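Local coordinates for Non-reducing end alpha-L-arabinofuranosidase BoGH43B (Bacteroides ovatus, PDB 5JOZ), which hydrolyses terminal non-reducing alpha-L-arabinofuranoside residues in xyloglucan branches, converting 'S' units to 'X' units during xyloglucan degradation, at residues A273-D278 with P283-D288; P221-M226 with G237-V242; L402-N407 with V411-K416; A372-N377 with A387-R392. One frame throughout, in Å; residues are numbered along the deposited sequence.

Interaction 1 of 4, residues A273-D278 with P283-D288; sequences APVTWD and PKVGKD
The pyrrolidine ring of P283 lies over one face of the W277 indole. Its CB sits 3.5 Å from the centroid of the six-membered ring, 3° off the ring normal, in a CH-pi contact. P283 CD reaches W277 CZ3 at 3.5 Å. The indole stands there because its CG is anti to the carbonyl carbon (chi1 -63°). W249 and Y188 meet the same ring edge-to-face. V275 lies alongside P283, with CG1 3.6 Å from P283 CB. With an alanine in place of W277, P283 would probably lose its aromatic cover, and a gap would open beside W249 and Y188. T276 and K284 form an antiparallel hydrogen-bonded pair. K284 N donates to T276 O at 2.8 Å. T276 N donates back to K284 O. Beyond this pair V285 CG1 touches A273 CB at 3.8 Å. A water bridges P274 O, T276 OG1 and G286 N. This hairpin forms the outer edge of a beta-propeller blade. Two direct backbone bonds and a water tie its strands, and the P283-W277 CH-pi contact adds an apolar clamp.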
loop_
_atom_site.group_PDB
_atom_site.type_symbol
_atom_site.label_atom_id
_atom_site.label_comp_id
_atom_site.label_asym_id
_atom_site.label_seq_id
_atom_site.Cartn_x
_atom_site.Cartn_y
_atom_site.Cartn_z
ATOM N N ALA A 273 1.478 -13.722 -11.979
ATOM C CA ALA A 273 1.394 -14.338 -13.303
ATOM C C ALA A 273 2.571 -15.282 -13.583
ATOM O O ALA A 273 3.694 -14.994 -13.181
ATOM C CB ALA A 273 1.300 -13.262 -14.374
ATOM N N PRO A 274 2.313 -16.409 -14.278
ATOM C CA PRO A 274 3.382 -17.310 -14.657
ATOM C C PRO A 274 4.193 -16.723 -15.808
ATOM O O PRO A 274 3.629 -16.113 -16.713
ATOM C CB PRO A 274 2.634 -18.565 -15.106
ATOM C CG PRO A 274 1.355 -18.043 -15.676
ATOM C CD PRO A 274 1.031 -16.795 -14.907
ATOM N N VAL A 275 5.510 -16.897 -15.735
ATOM C CA VAL A 275 6.452 -16.387 -16.723
ATOM C C VAL A 275 7.061 -17.582 -17.446
ATOM O O VAL A 275 7.544 -18.512 -16.816
ATOM C CB VAL A 275 7.569 -15.570 -16.033
ATOM C CG1 VAL A 275 8.641 -15.130 -17.029
ATOM C CG2 VAL A 275 6.966 -14.369 -15.327
ATOM N N THR A 276 7.045 -17.540 -18.769
ATOM C CA THR A 276 7.595 -18.610 -19.600
ATOM C C THR A 276 8.779 -18.092 -20.400
ATOM O O THR A 276 8.697 -17.029 -20.971
ATOM C CB THR A 276 6.520 -19.092 -20.566
ATOM O OG1 THR A 276 5.323 -19.331 -19.818
ATOM C CG2 THR A 276 6.964 -20.372 -21.290
ATOM N N TRP A 277 9.868 -18.849 -20.427
ATOM C CA TRP A 277 11.055 -18.501 -21.216
ATOM C C TRP A 277 11.011 -19.200 -22.557
ATOM O O TRP A 277 10.781 -20.403 -22.611
ATOM C CB TRP A 277 12.318 -18.916 -20.470
ATOM C CG TRP A 277 12.462 -18.173 -19.195
ATOM C CD1 TRP A 277 11.900 -18.487 -18.007
ATOM C CD2 TRP A 277 13.190 -16.960 -18.988
ATOM N NE1 TRP A 277 12.253 -17.564 -17.064
ATOM C CE2 TRP A 277 13.035 -16.610 -17.635
ATOM C CE3 TRP A 277 13.966 -16.143 -19.812
ATOM C CZ2 TRP A 277 13.630 -15.481 -17.078
ATOM C CZ3 TRP A 277 14.557 -15.014 -19.263
ATOM C CH2 TRP A 277 14.382 -14.690 -17.905
ATOM N N ASP A 278 11.210 -18.445 -23.638
ATOM C CA ASP A 278 11.249 -19.025 -24.983
ATOM C C ASP A 278 12.634 -19.628 -25.265
ATOM O O ASP A 278 13.556 -19.525 -24.442
ATOM C CB ASP A 278 10.810 -18.011 -26.055
ATOM C CG ASP A 278 11.853 -16.938 -26.364
ATOM O OD1 ASP A 278 12.971 -16.938 -25.812
ATOM O OD2 ASP A 278 11.537 -16.060 -27.191
ATOM N N PRO A 283 11.842 -14.003 -21.553
ATOM C CA PRO A 283 10.650 -14.317 -20.772
ATOM C C PRO A 283 9.385 -13.600 -21.263
ATOM O O PRO A 283 9.461 -12.487 -21.784
ATOM C CB PRO A 283 11.030 -13.806 -19.390
ATOM C CG PRO A 283 11.825 -12.580 -19.692
ATOM C CD PRO A 283 12.517 -12.815 -21.009
ATOM N N LYS A 284 8.235 -14.242 -21.098
ATOM C CA LYS A 284 6.957 -13.587 -21.349
ATOM C C LYS A 284 5.830 -14.254 -20.560
ATOM O O LYS A 284 5.839 -15.466 -20.355
ATOM C CB LYS A 284 6.631 -13.602 -22.847
ATOM C CG LYS A 284 5.517 -12.642 -23.262
ATOM C CD LYS A 284 5.162 -12.786 -24.738
ATOM C CE LYS A 284 4.237 -11.672 -25.235
ATOM N NZ LYS A 284 4.903 -10.366 -25.504
ATOM N N VAL A 285 4.859 -13.457 -20.128
ATOM C CA VAL A 285 3.638 -13.994 -19.523
ATOM C C VAL A 285 2.693 -14.382 -20.649
ATOM O O VAL A 285 2.243 -13.513 -21.380
ATOM C CB VAL A 285 2.978 -12.952 -18.591
ATOM C CG1 VAL A 285 1.596 -13.415 -18.131
ATOM C CG2 VAL A 285 3.895 -12.660 -17.408
ATOM N N GLY A 286 2.410 -15.679 -20.800
ATOM C CA GLY A 286 1.482 -16.160 -21.829
ATOM C C GLY A 286 1.975 -15.906 -23.250
ATOM O O GLY A 286 3.179 -15.736 -23.483
ATOM N N LYS A 287 1.040 -15.888 -24.198
ATOM C CA LYS A 287 1.350 -15.620 -25.604
ATOM C C LYS A 287 1.395 -14.117 -25.890
ATOM O O LYS A 287 2.148 -13.679 -26.758
ATOM C CB LYS A 287 0.320 -16.296 -26.526
ATOM N N ASP A 288 0.607 -13.340 -25.141
ATOM C CA ASP A 288 0.354 -11.919 -25.444
ATOM C C ASP A 288 0.761 -10.937 -24.328
ATOM O O ASP A 288 0.605 -9.720 -24.484
ATOM C CB ASP A 288 -1.130 -11.731 -25.833
ATOM C CG ASP A 288 -2.111 -12.407 -24.847
ATOM O OD1 ASP A 288 -1.700 -12.806 -23.723
ATOM O OD2 ASP A 288 -3.306 -12.544 -25.202
HETATM O O HOH W 1 3.459 -17.509 -19.084
#

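Interaction 2 of 4, residues P221-M226 with G237-V242; sequences PVLSNM and GHADLV
Where the irregular segment 221-226 runs past strand 237-242, L223 CA lies 6.9 Å from G237 CA and 8.3 Å from A239 CA. The backbones are thus too far apart to pair as strands, and the gap is filled by one leucine. L223 points toward the strand and divides its two methyls between two residues. CD1 rests on the bare backbone of G237, 4.0 Å from its CA. CD2 meets A239 CB at 3.9 Å, methyl against methyl. The first torsion puts CG between the backbone N and the carbonyl carbon (chi1 48°), and this brings both methyls to the strand. Between G237 and A239, H238 turns its side chain away from the leucine. H238 has positive phi (56°). Its side chain touches D16 and D126, the inferred proton acceptor and the inferred pKa modulator. The contact therefore packs behind the probable catalytic centre. S224 OG accepts from M226 N at 3.0 Å in an ST turn, which shapes the segment just past the leucine. N225 holds V291 N and F233 O through its amide. Strand 234-243 is the first strand of its propeller blade and pairs with 249-256, where C253 touches A239. Segment 221-226 comes from the preceding blade, after strand 215-216. It bonds to E202 of strand 201-207 and, through V222, to V285 beside the outermost strand 283-284. L223 thus fills the space between two neighbouring blades.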
loop_
_atom_site.group_PDB
_atom_site.type_symbol
_atom_site.label_atom_id
_atom_site.label_comp_id
_atom_site.label_asym_id
_atom_site.label_seq_id
_atom_site.Cartn_x
_atom_site.Cartn_y
_atom_site.Cartn_z
ATOM N N PRO A 221 6.329 -6.565 -24.974
ATOM C CA PRO A 221 6.578 -6.492 -23.543
ATOM C C PRO A 221 6.466 -7.837 -22.817
ATOM O O PRO A 221 5.889 -8.800 -23.341
ATOM C CB PRO A 221 5.460 -5.567 -23.069
ATOM C CG PRO A 221 4.325 -5.882 -23.972
ATOM C CD PRO A 221 4.904 -6.345 -25.280
ATOM N N VAL A 222 6.989 -7.871 -21.595
ATOM C CA VAL A 222 6.949 -9.063 -20.759
ATOM C C VAL A 222 5.526 -9.283 -20.230
ATOM O O VAL A 222 4.993 -10.400 -20.266
ATOM C CB VAL A 222 7.963 -8.952 -19.602
ATOM C CG1 VAL A 222 7.786 -10.091 -18.604
ATOM C CG2 VAL A 222 9.388 -8.927 -20.167
ATOM N N LEU A 223 4.930 -8.215 -19.720
ATOM C CA LEU A 223 3.529 -8.250 -19.303
ATOM C C LEU A 223 2.908 -6.873 -19.482
ATOM O O LEU A 223 3.562 -5.862 -19.246
ATOM C CB LEU A 223 3.353 -8.790 -17.871
ATOM C CG LEU A 223 4.251 -8.204 -16.784
ATOM C CD1 LEU A 223 3.658 -6.970 -16.122
ATOM C CD2 LEU A 223 4.500 -9.259 -15.722
ATOM N N SER A 224 1.673 -6.870 -19.983
ATOM C CA SER A 224 0.863 -5.669 -20.144
ATOM C C SER A 224 -0.559 -6.030 -20.544
ATOM O O SER A 224 -0.758 -6.987 -21.281
ATOM C CB SER A 224 1.420 -4.758 -21.231
ATOM O OG SER A 224 0.615 -3.592 -21.322
ATOM N N ASN A 225 -1.527 -5.250 -20.054
ATOM C CA ASN A 225 -2.939 -5.315 -20.496
ATOM C C ASN A 225 -3.341 -4.135 -21.408
ATOM O O ASN A 225 -4.522 -3.915 -21.675
ATOM C CB ASN A 225 -3.863 -5.429 -19.274
ATOM C CG ASN A 225 -3.746 -6.770 -18.602
ATOM O OD1 ASN A 225 -2.716 -7.427 -18.715
ATOM N ND2 ASN A 225 -4.798 -7.195 -17.905
ATOM N N MET A 226 -2.331 -3.393 -21.861
ATOM C CA MET A 226 -2.405 -2.422 -22.964
ATOM C C MET A 226 -3.299 -2.814 -24.161
ATOM O O MET A 226 -4.129 -2.021 -24.593
ATOM C CB MET A 226 -0.962 -2.186 -23.430
ATOM C CG MET A 226 -0.714 -1.232 -24.577
ATOM S SD MET A 226 1.058 -0.882 -24.662
ATOM C CE MET A 226 1.766 -2.523 -24.823
ATOM N N GLY A 237 1.941 -3.522 -14.503
ATOM C CA GLY A 237 3.360 -3.217 -14.631
ATOM C C GLY A 237 4.058 -3.220 -13.294
ATOM O O GLY A 237 3.455 -3.588 -12.286
ATOM N N HIS A 238 5.326 -2.807 -13.295
ATOM C CA HIS A 238 6.188 -2.830 -12.104
ATOM C C HIS A 238 6.288 -4.229 -11.481
ATOM O O HIS A 238 5.954 -4.447 -10.309
ATOM C CB HIS A 238 5.751 -1.790 -11.060
ATOM C CG HIS A 238 6.869 -1.324 -10.174
ATOM N ND1 HIS A 238 7.269 -0.006 -10.108
ATOM C CD2 HIS A 238 7.695 -2.006 -9.344
ATOM C CE1 HIS A 238 8.277 0.108 -9.261
ATOM N NE2 HIS A 238 8.560 -1.094 -8.790
ATOM N N ALA A 239 6.750 -5.170 -12.291
ATOM C CA ALA A 239 6.906 -6.553 -11.886
ATOM C C ALA A 239 8.244 -6.846 -11.185
ATOM O O ALA A 239 9.193 -6.073 -11.288
ATOM C CB ALA A 239 6.752 -7.462 -13.093
ATOM N N ASP A 240 8.265 -7.972 -10.463
ATOM C CA ASP A 240 9.458 -8.556 -9.875
ATOM C C ASP A 240 9.377 -10.077 -10.056
ATOM O O ASP A 240 8.327 -10.664 -9.838
ATOM C CB ASP A 240 9.565 -8.188 -8.383
ATOM C CG ASP A 240 10.976 -8.422 -7.805
ATOM O OD1 ASP A 240 11.906 -8.814 -8.546
ATOM O OD2 ASP A 240 11.164 -8.218 -6.584
ATOM N N LEU A 241 10.474 -10.700 -10.471
ATOM C CA LEU A 241 10.489 -12.142 -10.754
ATOM C C LEU A 241 10.848 -12.955 -9.510
ATOM O O LEU A 241 11.472 -12.453 -8.597
ATOM C CB LEU A 241 11.467 -12.463 -11.893
ATOM C CG LEU A 241 11.232 -11.811 -13.262
ATOM C CD1 LEU A 241 12.213 -12.362 -14.280
ATOM C CD2 LEU A 241 9.820 -11.996 -13.792
ATOM N N VAL A 242 10.422 -14.210 -9.479
ATOM C CA VAL A 242 10.837 -15.173 -8.446
ATOM C C VAL A 242 10.888 -16.558 -9.067
ATOM O O VAL A 242 10.020 -16.912 -9.870
ATOM C CB VAL A 242 9.867 -15.197 -7.235
ATOM C CG1 VAL A 242 8.418 -15.452 -7.661
ATOM C CG2 VAL A 242 10.303 -16.225 -6.204
#

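Interaction 3 of 4, residues L402-N407 with V411-K416; sequences LITERN and VAMIRK
T404 and V411 are one of the hydrogen-bonded pairs in the beta hairpin of strands 397-406 and 409-418, part of the C-terminal concanavalin A-like domain. V411 N donates to T404 O at 2.9 Å. L402 and M413 form the next such pair, with M413 N to L402 O at 2.7 Å. I403 and A412, between them, face the other side of the sheet. On the T404 face, T404 and V411 lie side by side, CG2 to CG2 at 3.6 Å. M413 CE also touches T404 CG2. R406 folds back over this patch, its chain bent at chi2 (-70°). T404 CG2 sits under one face of the guanidinium, near its rim. R406 NH2 lies 3.9 Å from M413 SD, obliquely, while R406 NH1 donates to E405 O at 2.8 Å and also to E383 O. With an alanine here, those two carbonyls would probably lose their donor, and V411 and M413 would lose cover. R415 lays a guanidinium face on L402 CD1, and its NH2 makes salt bridges to D400 and E386. R406 NH2 and R415 NH1 lie 4.8 Å apart, and the acids on R415 probably offset the like charges. Strand 421-429 flanks the hairpin beyond 409-418. Strands 386-387 and 389-392 lie beside 397-406. A412 and I414 turn to I451 and F449 of strand 446-453 in the opposing sheet.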
loop_
_atom_site.group_PDB
_atom_site.type_symbol
_atom_site.label_atom_id
_atom_site.label_comp_id
_atom_site.label_asym_id
_atom_site.label_seq_id
_atom_site.Cartn_x
_atom_site.Cartn_y
_atom_site.Cartn_z
ATOM N N LEU A 402 -19.187 11.306 11.435
ATOM C CA LEU A 402 -18.759 11.746 12.770
ATOM C C LEU A 402 -19.892 12.064 13.730
ATOM O O LEU A 402 -20.982 12.450 13.316
ATOM C CB LEU A 402 -17.880 12.986 12.648
ATOM C CG LEU A 402 -16.726 12.901 11.644
ATOM C CD1 LEU A 402 -16.004 14.237 11.537
ATOM C CD2 LEU A 402 -15.751 11.792 12.008
ATOM N N ILE A 403 -19.594 11.894 15.020
ATOM C CA ILE A 403 -20.411 12.358 16.118
ATOM C C ILE A 403 -19.839 13.693 16.544
ATOM O O ILE A 403 -18.628 13.796 16.783
ATOM C CB ILE A 403 -20.340 11.417 17.338
ATOM C CG1 ILE A 403 -20.845 10.029 16.966
ATOM C CG2 ILE A 403 -21.142 11.992 18.520
ATOM C CD1 ILE A 403 -20.540 8.982 18.004
ATOM N N THR A 404 -20.716 14.693 16.660
ATOM C CA THR A 404 -20.345 16.062 17.063
ATOM C C THR A 404 -21.536 16.733 17.782
ATOM O O THR A 404 -22.541 16.063 18.080
ATOM C CB THR A 404 -19.884 16.891 15.836
ATOM O OG1 THR A 404 -19.425 18.183 16.251
ATOM C CG2 THR A 404 -20.998 17.060 14.828
ATOM N N GLU A 405 -21.422 18.034 18.058
ATOM C CA GLU A 405 -22.472 18.808 18.725
ATOM C C GLU A 405 -22.888 19.940 17.789
ATOM O O GLU A 405 -22.046 20.673 17.284
ATOM C CB GLU A 405 -21.968 19.357 20.068
ATOM C CG GLU A 405 -23.054 19.858 21.029
ATOM C CD GLU A 405 -23.738 18.754 21.841
ATOM O OE1 GLU A 405 -24.697 19.072 22.575
ATOM O OE2 GLU A 405 -23.332 17.567 21.768
ATOM N N ARG A 406 -24.187 20.057 17.542
ATOM C CA ARG A 406 -24.728 21.105 16.696
ATOM C C ARG A 406 -25.908 21.724 17.405
ATOM O O ARG A 406 -26.863 21.032 17.731
ATOM C CB ARG A 406 -25.174 20.530 15.345
ATOM C CG ARG A 406 -24.037 20.151 14.403
ATOM C CD ARG A 406 -23.312 21.380 13.853
ATOM N NE ARG A 406 -22.118 21.056 13.063
ATOM C CZ ARG A 406 -20.899 20.803 13.545
ATOM N NH1 ARG A 406 -20.646 20.787 14.847
ATOM N NH2 ARG A 406 -19.911 20.550 12.702
ATOM N N ASN A 407 -25.824 23.025 17.661
ATOM C CA ASN A 407 -26.888 23.777 18.324
ATOM C C ASN A 407 -27.398 23.112 19.603
ATOM O O ASN A 407 -28.595 22.894 19.785
ATOM C CB ASN A 407 -28.007 24.056 17.317
ATOM C CG ASN A 407 -27.559 25.006 16.226
ATOM O OD1 ASN A 407 -26.819 25.952 16.483
ATOM N ND2 ASN A 407 -27.993 24.754 15.006
ATOM N N VAL A 411 -25.175 15.010 17.670
ATOM C CA VAL A 411 -25.650 14.568 16.355
ATOM C C VAL A 411 -24.681 13.597 15.686
ATOM O O VAL A 411 -23.489 13.567 16.006
ATOM C CB VAL A 411 -25.873 15.768 15.398
ATOM C CG1 VAL A 411 -26.819 16.790 16.015
ATOM C CG2 VAL A 411 -24.557 16.449 15.020
ATOM N N ALA A 412 -25.211 12.827 14.742
ATOM C CA ALA A 412 -24.404 12.063 13.803
ATOM C C ALA A 412 -24.372 12.851 12.503
ATOM O O ALA A 412 -25.402 13.351 12.060
ATOM C CB ALA A 412 -25.001 10.692 13.581
ATOM N N MET A 413 -23.188 12.966 11.908
ATOM C CA MET A 413 -22.957 13.812 10.749
ATOM C C MET A 413 -22.204 13.027 9.671
ATOM O O MET A 413 -21.177 12.428 9.960
ATOM C CB MET A 413 -22.142 15.049 11.168
ATOM C CG MET A 413 -21.709 15.965 10.026
ATOM S SD MET A 413 -20.917 17.511 10.534
ATOM C CE MET A 413 -19.444 16.900 11.351
ATOM N N ILE A 414 -22.733 13.035 8.444
ATOM C CA ILE A 414 -21.958 12.676 7.242
ATOM C C ILE A 414 -21.542 13.992 6.607
ATOM O O ILE A 414 -22.380 14.837 6.339
ATOM C CB ILE A 414 -22.710 11.748 6.229
ATOM C CG1 ILE A 414 -21.833 11.440 5.004
ATOM C CG2 ILE A 414 -24.030 12.333 5.736
ATOM C CD1 ILE A 414 -20.489 10.826 5.331
ATOM N N ARG A 415 -20.241 14.178 6.408
ATOM C CA ARG A 415 -19.715 15.416 5.862
ATOM C C ARG A 415 -18.726 15.095 4.754
ATOM O O ARG A 415 -17.711 14.439 4.986
ATOM C CB ARG A 415 -19.047 16.237 6.960
ATOM C CG ARG A 415 -18.656 17.652 6.542
ATOM C CD ARG A 415 -17.925 18.351 7.677
ATOM N NE ARG A 415 -16.690 17.643 8.019
ATOM C CZ ARG A 415 -15.977 17.814 9.135
ATOM N NH1 ARG A 415 -16.350 18.678 10.082
ATOM N NH2 ARG A 415 -14.879 17.092 9.311
ATOM N N LYS A 416 -19.023 15.594 3.559
ATOM C CA LYS A 416 -18.280 15.261 2.358
ATOM C C LYS A 416 -17.333 16.405 2.009
ATOM O O LYS A 416 -17.777 17.504 1.728
ATOM C CB LYS A 416 -19.257 14.986 1.211
ATOM C CG LYS A 416 -20.378 14.014 1.564
ATOM C CD LYS A 416 -21.345 13.816 0.412
ATOM C CE LYS A 416 -22.660 13.219 0.890
ATOM N NZ LYS A 416 -23.681 13.149 -0.194
#

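Interaction 4 of 4, residues A372-N377 with A387-R392; sequences ASAKVN and AGLVVR
A374 CB meets L389 CD2 at 3.9 Å, methyl against methyl, and this is the heart of the contact. The other branch of the leucine, CD1, lies across the backbone of the facing strand. It comes 4.4 Å from S373 CA and is just as loosely placed against A372 O. L389 points toward strand 372-377, with CG anti to the carbonyl carbon (chi1 -56°), which sends CD2 to A374 and CD1 to the backbone of A372 and S373. L438 and I440 of strand 436-442 add to its surroundings. The two strands belong to the two facing sheets of the concanavalin A-like sandwich. Their axes pass 9.2 Å apart and run 150° to each other, so the backbones do not pair, and the L389 side chain spans the space. Next outward, A374 is fixed by backbone bonds to L438, and S373 and K375 bond to D502 and D499 of strand 496-505. K375 NZ also makes a salt bridge with D499, which binds the calcium ion. On the other side the chain turns a corner at G388 (phi 163°) just before L389. V376 rests on I403 of strand 397-406. R392, at the far end, makes salt bridges with D395 and with E34 of the family 43 domain, so this strand also reaches across to the catalytic part. The contact is made by the apolar side chain of L389. It has no directional bond to set its angle, so it probably depends on burial of apolar surface.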
loop_
_atom_site.group_PDB
_atom_site.type_symbol
_atom_site.label_atom_id
_atom_site.label_comp_id
_atom_site.label_asym_id
_atom_site.label_seq_id
_atom_site.Cartn_x
_atom_site.Cartn_y
_atom_site.Cartn_z
ATOM N N ALA A 372 -18.295 -2.003 7.052
ATOM C CA ALA A 372 -17.378 -1.605 8.108
ATOM C C ALA A 372 -18.213 -0.899 9.141
ATOM O O ALA A 372 -18.972 -0.000 8.789
ATOM C CB ALA A 372 -16.335 -0.657 7.557
ATOM N N SER A 373 -18.092 -1.295 10.403
ATOM C CA SER A 373 -18.815 -0.610 11.471
ATOM C C SER A 373 -18.041 -0.636 12.773
ATOM O O SER A 373 -17.191 -1.488 12.980
ATOM C CB SER A 373 -20.196 -1.228 11.676
ATOM O OG SER A 373 -20.097 -2.608 11.984
ATOM N N ALA A 374 -18.380 0.302 13.648
ATOM C CA ALA A 374 -17.688 0.480 14.908
ATOM C C ALA A 374 -18.649 0.998 15.956
ATOM O O ALA A 374 -19.392 1.940 15.702
ATOM C CB ALA A 374 -16.535 1.461 14.733
ATOM N N LYS A 375 -18.606 0.392 17.134
ATOM C CA LYS A 375 -19.329 0.887 18.295
ATOM C C LYS A 375 -18.404 1.878 19.006
ATOM O O LYS A 375 -17.281 1.521 19.378
ATOM C CB LYS A 375 -19.686 -0.282 19.216
ATOM C CG LYS A 375 -20.624 0.016 20.381
ATOM C CD LYS A 375 -20.353 -0.953 21.531
ATOM C CE LYS A 375 -21.569 -1.226 22.394
ATOM N NZ LYS A 375 -21.205 -2.110 23.544
ATOM N N VAL A 376 -18.888 3.103 19.203
ATOM C CA VAL A 376 -18.092 4.185 19.761
ATOM C C VAL A 376 -18.850 4.931 20.867
ATOM O O VAL A 376 -20.066 5.157 20.781
ATOM C CB VAL A 376 -17.615 5.157 18.651
ATOM C CG1 VAL A 376 -18.786 5.775 17.906
ATOM C CG2 VAL A 376 -16.689 6.240 19.208
ATOM N N ASN A 377 -18.111 5.277 21.911
ATOM C CA ASN A 377 -18.585 6.134 22.981
ATOM C C ASN A 377 -17.885 7.481 22.804
ATOM O O ASN A 377 -16.655 7.558 22.909
ATOM C CB ASN A 377 -18.256 5.512 24.352
ATOM C CG ASN A 377 -18.909 6.259 25.520
ATOM O OD1 ASN A 377 -19.983 6.837 25.389
ATOM N ND2 ASN A 377 -18.253 6.246 26.664
ATOM N N ALA A 387 -15.685 12.850 16.315
ATOM C CA ALA A 387 -15.049 11.549 16.244
ATOM C C ALA A 387 -15.991 10.559 15.580
ATOM O O ALA A 387 -17.220 10.677 15.694
ATOM C CB ALA A 387 -14.666 11.053 17.632
ATOM N N GLY A 388 -15.416 9.583 14.888
ATOM C CA GLY A 388 -16.196 8.600 14.171
ATOM C C GLY A 388 -15.350 7.868 13.165
ATOM O O GLY A 388 -14.191 7.559 13.448
ATOM N N LEU A 389 -15.938 7.604 11.993
ATOM C CA LEU A 389 -15.285 6.893 10.901
ATOM C C LEU A 389 -15.074 7.793 9.706
ATOM O O LEU A 389 -15.868 8.694 9.448
ATOM C CB LEU A 389 -16.104 5.680 10.471
ATOM C CG LEU A 389 -16.429 4.670 11.565
ATOM C CD1 LEU A 389 -17.206 3.505 10.988
ATOM C CD2 LEU A 389 -15.177 4.196 12.301
ATOM N N VAL A 390 -13.991 7.538 8.974
ATOM C CA VAL A 390 -13.642 8.322 7.794
ATOM C C VAL A 390 -13.265 7.410 6.625
ATOM O O VAL A 390 -12.558 6.411 6.807
ATOM C CB VAL A 390 -12.486 9.306 8.101
ATOM C CG1 VAL A 390 -12.018 10.039 6.839
ATOM C CG2 VAL A 390 -12.942 10.302 9.159
ATOM N N VAL A 391 -13.769 7.764 5.443
ATOM C CA VAL A 391 -13.325 7.214 4.177
ATOM C C VAL A 391 -12.332 8.244 3.673
ATOM O O VAL A 391 -12.719 9.359 3.319
ATOM C CB VAL A 391 -14.501 7.044 3.182
ATOM C CG1 VAL A 391 -14.029 6.440 1.876
ATOM C CG2 VAL A 391 -15.601 6.178 3.792
ATOM N N ARG A 392 -11.051 7.886 3.685
ATOM C CA ARG A 392 -9.989 8.791 3.277
ATOM C C ARG A 392 -9.458 8.363 1.938
ATOM O O ARG A 392 -9.158 7.194 1.754
ATOM C CB ARG A 392 -8.842 8.775 4.287
ATOM C CG ARG A 392 -7.509 9.363 3.792
ATOM C CD ARG A 392 -6.505 9.263 4.925
ATOM N NE ARG A 392 -5.177 9.747 4.563
ATOM C CZ ARG A 392 -4.811 11.028 4.531
ATOM N NH1 ARG A 392 -5.664 12.009 4.860
ATOM N NH2 ARG A 392 -3.565 11.332 4.181
#

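Along the chain the order is interaction 2, interaction 1, interaction 4, interaction 3. Each closes before the next opens, so none nest or cross. Interaction 2 closes a loop joining two propeller blades, and interaction 1 closes the outer hairpin of the later blade. The two touch: K284 NZ lies 2.8 Å from P221 O, a probable hydrogen bond. Interaction 4 closes a loop of nine residues between the two sheets of the sandwich, and interaction 3 a tight hairpin at one of them. Those two also touch, where I403 N lies 2.8 Å from A387 O. The pairs sit on opposite sides of the chain's centre, with interactions 1 and 3 about 54 Å apart between centres.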